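Local structure of transcriptional regulator, Crp/Fnr family (Eubacterium rectale ATCC 33656, 3DV8) at residues R65-R71 / A176-H182; N25-Q29 / L103-P107. The protein probably regulates transcription as a Crp/Fnr-type factor, coupling a cyclic nucleotide-binding-like sensor domain to a DNA-binding helix-turn-helix domain. All coordinates share one frame. Residue numbers count along the deposited sequence, not the author numbering.

In the fold
Contact 1 joins the two domains, whereas contact 2 is internal to the cyclic nucleotide-binding-like domain. In contact 1, strand 66-72, at an edge of one four-stranded antiparallel sheet, meets the end of helix 172-179 in the helix-turn-helix domain. In contact 2, strand 27-31, outermost in the other four-stranded sheet, pairs with strand 101-107. The segments alternate along the chain, yet the contact centres are 28 Å apart, on opposite sides of the chain's centre, and the nearest atoms stay about 12 Å apart. The second subunit packs on contact 1 through W145, M144 and M137 but touches neither segment of contact 2.

Contact 1: residues R65-R71 / A176-H182; sequences REITLYR and ANHLGSH
This contact is part of the interface between the beta-roll domain and the helix-turn-helix: residues 66-71 form an edge strand with a classic beta bulge, where L69 (phi/psi -80/-50) and Y70 both face T57, and 176-182 comprise the last turn of helix 172-179 and the turn leading to H182, the N-cap of helix 183-195, presumably the recognition helix. CA atoms come closest at E66-N177 (4.7 Å), I67-G180 (4.3 Å) and T68-H178 (4.8 Å). The helix runs to L179; G180 leaves it with phi/psi 74/32, a positive phi that favours glycine, and S181 N donates back to A176 O at 3.0 Å.

H178 loses most surface. Its backbone O accepts from T68 N (3.0 Å, 160°), while its imidazole, at chi1 -83° and chi2 -60°, is hydrogen-bonded edge-on, ND1 to T68 OG1, at 2.7 Å. T68 OG1 also receives R56 NE. R71 NH2 lies 3.2 Å from H178 NE2; R71 also salt-bridges E98.

E66 comes next. Its carbonyl O receives a CA-H...O contact from G180 CA (3.1 Å), and its side chain (m, t) brings OE1 within 3.4 Å of N177 CB while forming a salt bridge with R56. R65, with chi1 to chi3 all m, brings the edge of its guanidinium to the turn, NH2 2.9 Å from G180 O; W145 of the second subunit packs on it. I67 (t, t) places CD1 3.6 Å from L179 O and CG1 3.5 Å from H178 O. A water accepts from E66 N (3.0 Å) and lies 3.0 Å from both N177 OD1 and S181 O, linking strand to turn.

Contact 2: residues N25-Q29 / L103-P107; sequences NLITQ and LWIIP
I105 and I27 sit side by side on one face, CB to CB 4.2 Å, both with chi1 m and chi2 t; I105 and L103 also pack on L48 of strand 46-50. L26 (chi1 -85°, chi2 t), just before strand 27-31, lays its side chain against the partner strand: its CD2 is 4.0 Å from I106 CG1, and its CD1 makes an off-centre CH-pi contact with W104, 4.2 Å from the five-membered-ring centroid and 30° off the normal. These side chains decorate an antiparallel pair in the beta-roll characteristic of cyclic nucleotide-binding domains, strand 27-31 being outermost in its sheet. The short axes approach to 4.8 Å at 150°. I27-I105 is a hydrogen-bonded pair (I27 N to I105 O 3.2 Å, I105 N to I27 O 2.9 Å), T28-W104 a non-hydrogen-bonded one with CA atoms 4.8 Å apart, and Q29-L103 again hydrogen-bonded (Q29 N to L103 O 3.0 Å, L103 N to Q29 O 2.9 Å). Q29, extended (t, t), lays NE2 3.2 Å from I105 CD1.

Contact 1: residues R65-R71 / A176-H182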
ATOM      1  N   ARG A  65      -3.320  18.067  -5.404  1.00 69.44           N
ATOM      2  CA  ARG A  65      -2.026  17.690  -4.793  1.00 68.86           C
ATOM      3  C   ARG A  65      -1.695  16.287  -5.276  1.00 65.75           C
ATOM      4  O   ARG A  65      -2.604  15.480  -5.473  1.00 65.56           O
ATOM      5  CB  ARG A  65      -2.134  17.660  -3.276  1.00 70.31           C
ATOM      6  CG  ARG A  65      -2.492  18.991  -2.626  1.00 75.44           C
ATOM      7  CD  ARG A  65      -1.330  19.978  -2.585  1.00 84.35           C
ATOM      8  NE  ARG A  65      -0.177  19.388  -1.910  1.00 88.40           N
ATOM      9  CZ  ARG A  65      -0.080  19.140  -0.595  1.00 92.59           C
ATOM     10  NH1 ARG A  65      -1.062  19.430   0.274  1.00 94.38           N
ATOM     11  NH2 ARG A  65       1.035  18.586  -0.130  1.00 92.97           N
ATOM     12  N   GLU A  66      -0.410  15.989  -5.443  1.00 62.47           N
ATOM     13  CA  GLU A  66       0.034  14.698  -5.972  1.00 59.83           C
ATOM     14  C   GLU A  66       1.168  14.073  -5.174  1.00 58.88           C
ATOM     15  O   GLU A  66       1.951  14.793  -4.576  1.00 59.54           O
ATOM     16  CB  GLU A  66       0.560  14.883  -7.409  1.00 59.56           C
ATOM     17  CG  GLU A  66      -0.462  15.293  -8.452  1.00 58.44           C
ATOM     18  CD  GLU A  66       0.141  15.561  -9.840  1.00 58.79           C
ATOM     19  OE1 GLU A  66       1.276  15.168 -10.110  1.00 51.68           O
ATOM     20  OE2 GLU A  66      -0.530  16.176 -10.683  1.00 60.51           O
ATOM     21  N   ILE A  67       1.259  12.739  -5.206  1.00 57.20           N
ATOM     22  CA  ILE A  67       2.413  11.979  -4.675  1.00 55.53           C
ATOM     23  C   ILE A  67       2.613  10.729  -5.560  1.00 54.59           C
ATOM     24  O   ILE A  67       1.646  10.033  -5.858  1.00 54.56           O
ATOM     25  CB  ILE A  67       2.308  11.634  -3.148  1.00 55.44           C
ATOM     26  CG1 ILE A  67       3.624  11.016  -2.639  1.00 56.15           C
ATOM     27  CG2 ILE A  67       1.138  10.717  -2.846  1.00 56.24           C
ATOM     28  CD1 ILE A  67       3.681  10.784  -1.124  1.00 55.55           C
ATOM     29  N   THR A  68       3.853  10.477  -5.994  1.00 53.32           N
ATOM     30  CA  THR A  68       4.199   9.299  -6.810  1.00 53.51           C
ATOM     31  C   THR A  68       4.204   8.035  -5.939  1.00 53.63           C
ATOM     32  O   THR A  68       4.866   8.000  -4.900  1.00 54.16           O
ATOM     33  CB  THR A  68       5.608   9.435  -7.468  1.00 52.91           C
ATOM     34  OG1 THR A  68       5.626  10.585  -8.320  1.00 52.83           O
ATOM     35  CG2 THR A  68       5.993   8.193  -8.285  1.00 50.65           C
ATOM     36  N   LEU A  69       3.465   7.014  -6.368  1.00 53.71           N
ATOM     37  CA  LEU A  69       3.441   5.731  -5.684  1.00 54.79           C
ATOM     38  C   LEU A  69       4.687   4.929  -6.081  1.00 56.13           C
ATOM     39  O   LEU A  69       5.403   4.422  -5.221  1.00 57.52           O
ATOM     40  CB  LEU A  69       2.155   4.962  -5.992  1.00 54.70           C
ATOM     41  CG  LEU A  69       0.841   5.653  -5.594  1.00 54.68           C
ATOM     42  CD1 LEU A  69      -0.320   4.718  -5.873  1.00 52.20           C
ATOM     43  CD2 LEU A  69       0.820   6.071  -4.131  1.00 53.21           C
ATOM     44  N   TYR A  70       4.937   4.824  -7.379  1.00 56.30           N
ATOM     45  CA  TYR A  70       6.103   4.110  -7.906  1.00 56.38           C
ATOM     46  C   TYR A  70       6.300   4.471  -9.366  1.00 56.85           C
ATOM     47  O   TYR A  70       5.423   5.082  -9.992  1.00 56.08           O
ATOM     48  CB  TYR A  70       5.919   2.583  -7.777  1.00 56.99           C
ATOM     49  CG  TYR A  70       4.649   2.065  -8.424  1.00 57.27           C
ATOM     50  CD1 TYR A  70       4.626   1.702  -9.776  1.00 54.94           C
ATOM     51  CD2 TYR A  70       3.458   1.954  -7.682  1.00 59.04           C
ATOM     52  CE1 TYR A  70       3.454   1.252 -10.387  1.00 58.56           C
ATOM     53  CE2 TYR A  70       2.277   1.491  -8.274  1.00 61.34           C
ATOM     54  CZ  TYR A  70       2.280   1.150  -9.634  1.00 61.84           C
ATOM     55  OH  TYR A  70       1.129   0.690 -10.232  1.00 61.42           O
ATOM     56  N   ARG A  71       7.450   4.068  -9.896  1.00 57.78           N
ATOM     57  CA  ARG A  71       7.795   4.238 -11.303  1.00 58.90           C
ATOM     58  C   ARG A  71       8.030   2.870 -11.950  1.00 58.92           C
ATOM     59  O   ARG A  71       8.510   1.933 -11.300  1.00 58.21           O
ATOM     60  CB  ARG A  71       9.033   5.115 -11.450  1.00 58.88           C
ATOM     61  CG  ARG A  71       8.769   6.604 -11.279  1.00 59.13           C
ATOM     62  CD  ARG A  71      10.091   7.343 -11.121  1.00 60.03           C
ATOM     63  NE  ARG A  71      10.062   8.765 -11.468  1.00 59.67           N
ATOM     64  CZ  ARG A  71      11.057   9.628 -11.227  1.00 62.39           C
ATOM     65  NH1 ARG A  71      12.151   9.279 -10.544  1.00 66.08           N
ATOM     66  NH2 ARG A  71      10.938  10.887 -11.625  1.00 62.61           N
ATOM     67  N   ALA A 176       7.673  18.632  -5.818  1.00 53.21           N
ATOM     68  CA  ALA A 176       6.508  18.692  -4.900  1.00 53.13           C
ATOM     69  C   ALA A 176       5.453  17.629  -5.231  1.00 52.66           C
ATOM     70  O   ALA A 176       4.925  16.989  -4.332  1.00 52.79           O
ATOM     71  CB  ALA A 176       5.865  20.084  -4.909  1.00 51.71           C
ATOM     72  N   ASN A 177       5.170  17.451  -6.523  1.00 53.06           N
ATOM     73  CA  ASN A 177       4.223  16.434  -7.013  1.00 53.67           C
ATOM     74  C   ASN A 177       4.720  14.995  -6.836  1.00 54.12           C
ATOM     75  O   ASN A 177       3.914  14.085  -6.685  1.00 53.23           O
ATOM     76  CB  ASN A 177       3.833  16.702  -8.475  1.00 54.35           C
ATOM     77  CG  ASN A 177       3.023  18.000  -8.656  1.00 55.05           C
ATOM     78  OD1 ASN A 177       2.552  18.598  -7.686  1.00 59.16           O
ATOM     79  ND2 ASN A 177       2.871  18.435  -9.903  1.00 51.17           N
ATOM     80  N   HIS A 178       6.037  14.792  -6.865  1.00 55.57           N
ATOM     81  CA  HIS A 178       6.622  13.475  -6.572  1.00 56.50           C
ATOM     82  C   HIS A 178       6.512  13.084  -5.098  1.00 57.83           C
ATOM     83  O   HIS A 178       6.203  11.937  -4.795  1.00 58.97           O
ATOM     84  CB  HIS A 178       8.096  13.390  -6.999  1.00 56.11           C
ATOM     85  CG  HIS A 178       8.285  13.085  -8.446  1.00 57.42           C
ATOM     86  ND1 HIS A 178       7.807  11.923  -9.012  1.00 57.10           N
ATOM     87  CD2 HIS A 178       8.937  13.748  -9.431  1.00 58.78           C
ATOM     88  CE1 HIS A 178       8.131  11.897 -10.290  1.00 58.38           C
ATOM     89  NE2 HIS A 178       8.824  12.988 -10.570  1.00 57.78           N
ATOM     90  N   LEU A 179       6.744  14.050  -4.208  1.00 58.92           N
ATOM     91  CA  LEU A 179       6.797  13.833  -2.763  1.00 60.11           C
ATOM     92  C   LEU A 179       5.521  14.107  -1.950  1.00 60.86           C
ATOM     93  O   LEU A 179       5.505  13.817  -0.756  1.00 61.04           O
ATOM     94  CB  LEU A 179       7.941  14.694  -2.182  1.00 60.26           C
ATOM     95  CG  LEU A 179       9.343  14.516  -2.782  1.00 59.35           C
ATOM     96  CD1 LEU A 179      10.301  15.471  -2.107  1.00 57.14           C
ATOM     97  CD2 LEU A 179       9.846  13.083  -2.657  1.00 54.56           C
ATOM     98  N   GLY A 180       4.456  14.630  -2.555  1.00 61.03           N
ATOM     99  CA  GLY A 180       3.265  14.994  -1.780  1.00 61.16           C
ATOM    100  C   GLY A 180       3.456  16.262  -0.962  1.00 61.98           C
ATOM    101  O   GLY A 180       2.857  16.387   0.105  1.00 62.75           O
ATOM    102  N   SER A 181       4.264  17.205  -1.464  1.00 62.34           N
ATOM    103  CA  SER A 181       4.540  18.485  -0.796  1.00 63.21           C
ATOM    104  C   SER A 181       4.005  19.652  -1.644  1.00 64.06           C
ATOM    105  O   SER A 181       3.339  19.424  -2.663  1.00 64.22           O
ATOM    106  CB  SER A 181       6.045  18.619  -0.560  1.00 63.14           C
ATOM    107  OG  SER A 181       6.323  19.733   0.272  1.00 63.58           O
ATOM    108  N   HIS A 182       4.233  20.885  -1.179  1.00 65.50           N
ATOM    109  CA  HIS A 182       3.854  22.114  -1.910  1.00 65.78           C
ATOM    110  C   HIS A 182       5.126  22.735  -2.486  1.00 65.66           C
ATOM    111  O   HIS A 182       6.180  22.638  -1.867  1.00 65.20           O
ATOM    112  CB  HIS A 182       3.119  23.099  -0.989  1.00 66.92           C
ATOM    113  CG  HIS A 182       2.577  24.314  -1.688  1.00 67.86           C
ATOM    114  ND1 HIS A 182       3.203  25.543  -1.644  1.00 71.55           N
ATOM    115  CD2 HIS A 182       1.456  24.491  -2.430  1.00 71.69           C
ATOM    116  CE1 HIS A 182       2.498  26.420  -2.338  1.00 72.12           C
ATOM    117  NE2 HIS A 182       1.432  25.807  -2.823  1.00 72.49           N
TER
HETATM  118  O   HOH W   1       1.865  17.926  -4.861  1.00 40.48           O

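Contact 2: residues N25-Q29 / L103-P107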
ATOM      1  N   ASN A  25      -3.648 -10.367 -30.126  1.00 51.94           N
ATOM      2  CA  ASN A  25      -4.339  -9.191 -29.577  1.00 52.66           C
ATOM      3  C   ASN A  25      -3.421  -8.138 -28.916  1.00 52.94           C
ATOM      4  O   ASN A  25      -3.920  -7.231 -28.247  1.00 52.78           O
ATOM      5  CB  ASN A  25      -5.448  -9.649 -28.634  1.00 52.89           C
ATOM      6  CG  ASN A  25      -6.542 -10.417 -29.357  1.00 53.68           C
ATOM      7  OD1 ASN A  25      -6.783 -11.589 -29.074  1.00 57.42           O
ATOM      8  ND2 ASN A  25      -7.195  -9.762 -30.311  1.00 51.98           N
ATOM      9  N   LEU A  26      -2.097  -8.251 -29.110  1.00 53.20           N
ATOM     10  CA  LEU A  26      -1.153  -7.235 -28.639  1.00 53.42           C
ATOM     11  C   LEU A  26      -1.366  -5.940 -29.421  1.00 54.24           C
ATOM     12  O   LEU A  26      -1.413  -5.969 -30.648  1.00 53.49           O
ATOM     13  CB  LEU A  26       0.324  -7.635 -28.831  1.00 53.21           C
ATOM     14  CG  LEU A  26       1.076  -8.481 -27.814  1.00 52.11           C
ATOM     15  CD1 LEU A  26       2.547  -8.515 -28.238  1.00 48.28           C
ATOM     16  CD2 LEU A  26       0.946  -7.918 -26.400  1.00 47.25           C
ATOM     17  N   ILE A  27      -1.489  -4.829 -28.693  1.00 55.93           N
ATOM     18  CA  ILE A  27      -1.616  -3.499 -29.276  1.00 57.30           C
ATOM     19  C   ILE A  27      -0.272  -2.829 -29.013  1.00 58.29           C
ATOM     20  O   ILE A  27       0.127  -2.722 -27.858  1.00 59.39           O
ATOM     21  CB  ILE A  27      -2.744  -2.661 -28.616  1.00 57.47           C
ATOM     22  CG1 ILE A  27      -4.087  -3.402 -28.628  1.00 57.05           C
ATOM     23  CG2 ILE A  27      -2.884  -1.318 -29.336  1.00 56.84           C
ATOM     24  CD1 ILE A  27      -5.188  -2.685 -27.868  1.00 57.46           C
ATOM     25  N   THR A  28       0.437  -2.442 -30.073  1.00 58.78           N
ATOM     26  CA  THR A  28       1.702  -1.693 -29.964  1.00 59.14           C
ATOM     27  C   THR A  28       1.330  -0.212 -29.899  1.00 59.59           C
ATOM     28  O   THR A  28       0.426   0.238 -30.616  1.00 59.97           O
ATOM     29  CB  THR A  28       2.636  -1.950 -31.171  1.00 59.20           C
ATOM     30  OG1 THR A  28       3.018  -3.331 -31.181  1.00 57.75           O
ATOM     31  CG2 THR A  28       3.899  -1.070 -31.102  1.00 58.75           C
ATOM     32  N   GLN A  29       2.038   0.544 -29.064  1.00 59.83           N
ATOM     33  CA  GLN A  29       1.725   1.958 -28.843  1.00 60.28           C
ATOM     34  C   GLN A  29       2.951   2.751 -28.421  1.00 59.42           C
ATOM     35  O   GLN A  29       3.623   2.356 -27.469  1.00 59.47           O
ATOM     36  CB  GLN A  29       0.669   2.041 -27.736  1.00 60.09           C
ATOM     37  CG  GLN A  29       0.090   3.426 -27.451  1.00 62.13           C
ATOM     38  CD  GLN A  29      -0.879   3.456 -26.264  1.00 62.47           C
ATOM     39  OE1 GLN A  29      -1.871   4.180 -26.289  1.00 73.42           O
ATOM     40  NE2 GLN A  29      -0.589   2.685 -25.219  1.00 69.31           N
ATOM     41  N   LEU A 103       5.175   0.853 -25.576  1.00 58.66           N
ATOM     42  CA  LEU A 103       4.422  -0.132 -24.799  1.00 59.59           C
ATOM     43  C   LEU A 103       3.760  -1.179 -25.687  1.00 58.00           C
ATOM     44  O   LEU A 103       3.521  -0.955 -26.872  1.00 57.51           O
ATOM     45  CB  LEU A 103       3.260   0.538 -24.035  1.00 59.78           C
ATOM     46  CG  LEU A 103       3.426   1.608 -22.965  1.00 62.40           C
ATOM     47  CD1 LEU A 103       4.074   2.856 -23.522  1.00 67.43           C
ATOM     48  CD2 LEU A 103       2.050   1.966 -22.422  1.00 61.15           C
ATOM     49  N   TRP A 104       3.489  -2.321 -25.065  1.00 57.17           N
ATOM     50  CA  TRP A 104       2.609  -3.350 -25.597  1.00 56.69           C
ATOM     51  C   TRP A 104       1.467  -3.374 -24.588  1.00 55.84           C
ATOM     52  O   TRP A 104       1.714  -3.239 -23.378  1.00 54.77           O
ATOM     53  CB  TRP A 104       3.241  -4.732 -25.623  1.00 57.22           C
ATOM     54  CG  TRP A 104       4.234  -4.942 -26.672  1.00 56.69           C
ATOM     55  CD1 TRP A 104       4.000  -5.003 -28.004  1.00 58.44           C
ATOM     56  CD2 TRP A 104       5.627  -5.194 -26.488  1.00 56.90           C
ATOM     57  NE1 TRP A 104       5.170  -5.250 -28.677  1.00 59.77           N
ATOM     58  CE2 TRP A 104       6.187  -5.375 -27.769  1.00 58.32           C
ATOM     59  CE3 TRP A 104       6.463  -5.275 -25.361  1.00 58.91           C
ATOM     60  CZ2 TRP A 104       7.556  -5.632 -27.964  1.00 58.68           C
ATOM     61  CZ3 TRP A 104       7.831  -5.529 -25.552  1.00 58.88           C
ATOM     62  CH2 TRP A 104       8.360  -5.705 -26.848  1.00 57.94           C
ATOM     63  N   ILE A 105       0.237  -3.529 -25.080  1.00 55.35           N
ATOM     64  CA  ILE A 105      -0.943  -3.642 -24.228  1.00 55.15           C
ATOM     65  C   ILE A 105      -1.595  -5.016 -24.457  1.00 54.81           C
ATOM     66  O   ILE A 105      -1.850  -5.396 -25.598  1.00 54.98           O
ATOM     67  CB  ILE A 105      -1.985  -2.536 -24.493  1.00 55.38           C
ATOM     68  CG1 ILE A 105      -1.328  -1.145 -24.554  1.00 56.30           C
ATOM     69  CG2 ILE A 105      -3.082  -2.589 -23.410  1.00 56.56           C
ATOM     70  CD1 ILE A 105      -2.322  -0.001 -24.724  1.00 55.10           C
ATOM     71  N   ILE A 106      -1.799  -5.768 -23.377  1.00 54.73           N
ATOM     72  CA  ILE A 106      -2.540  -7.025 -23.408  1.00 54.89           C
ATOM     73  C   ILE A 106      -3.928  -6.575 -22.943  1.00 54.89           C
ATOM     74  O   ILE A 106      -4.047  -6.145 -21.796  1.00 54.89           O
ATOM     75  CB  ILE A 106      -1.981  -8.088 -22.425  1.00 55.12           C
ATOM     76  CG1 ILE A 106      -0.516  -8.411 -22.733  1.00 54.77           C
ATOM     77  CG2 ILE A 106      -2.834  -9.370 -22.482  1.00 54.22           C
ATOM     78  CD1 ILE A 106       0.109  -9.349 -21.720  1.00 54.51           C
ATOM     79  N   PRO A 107      -4.965  -6.613 -23.819  1.00 55.33           N
ATOM     80  CA  PRO A 107      -6.334  -6.220 -23.410  1.00 55.16           C
ATOM     81  C   PRO A 107      -6.816  -6.899 -22.114  1.00 54.74           C
ATOM     82  O   PRO A 107      -6.528  -8.082 -21.910  1.00 54.16           O
ATOM     83  CB  PRO A 107      -7.193  -6.647 -24.610  1.00 55.40           C
ATOM     84  CG  PRO A 107      -6.283  -6.512 -25.763  1.00 55.61           C
ATOM     85  CD  PRO A 107      -4.941  -6.984 -25.248  1.00 55.58           C
TER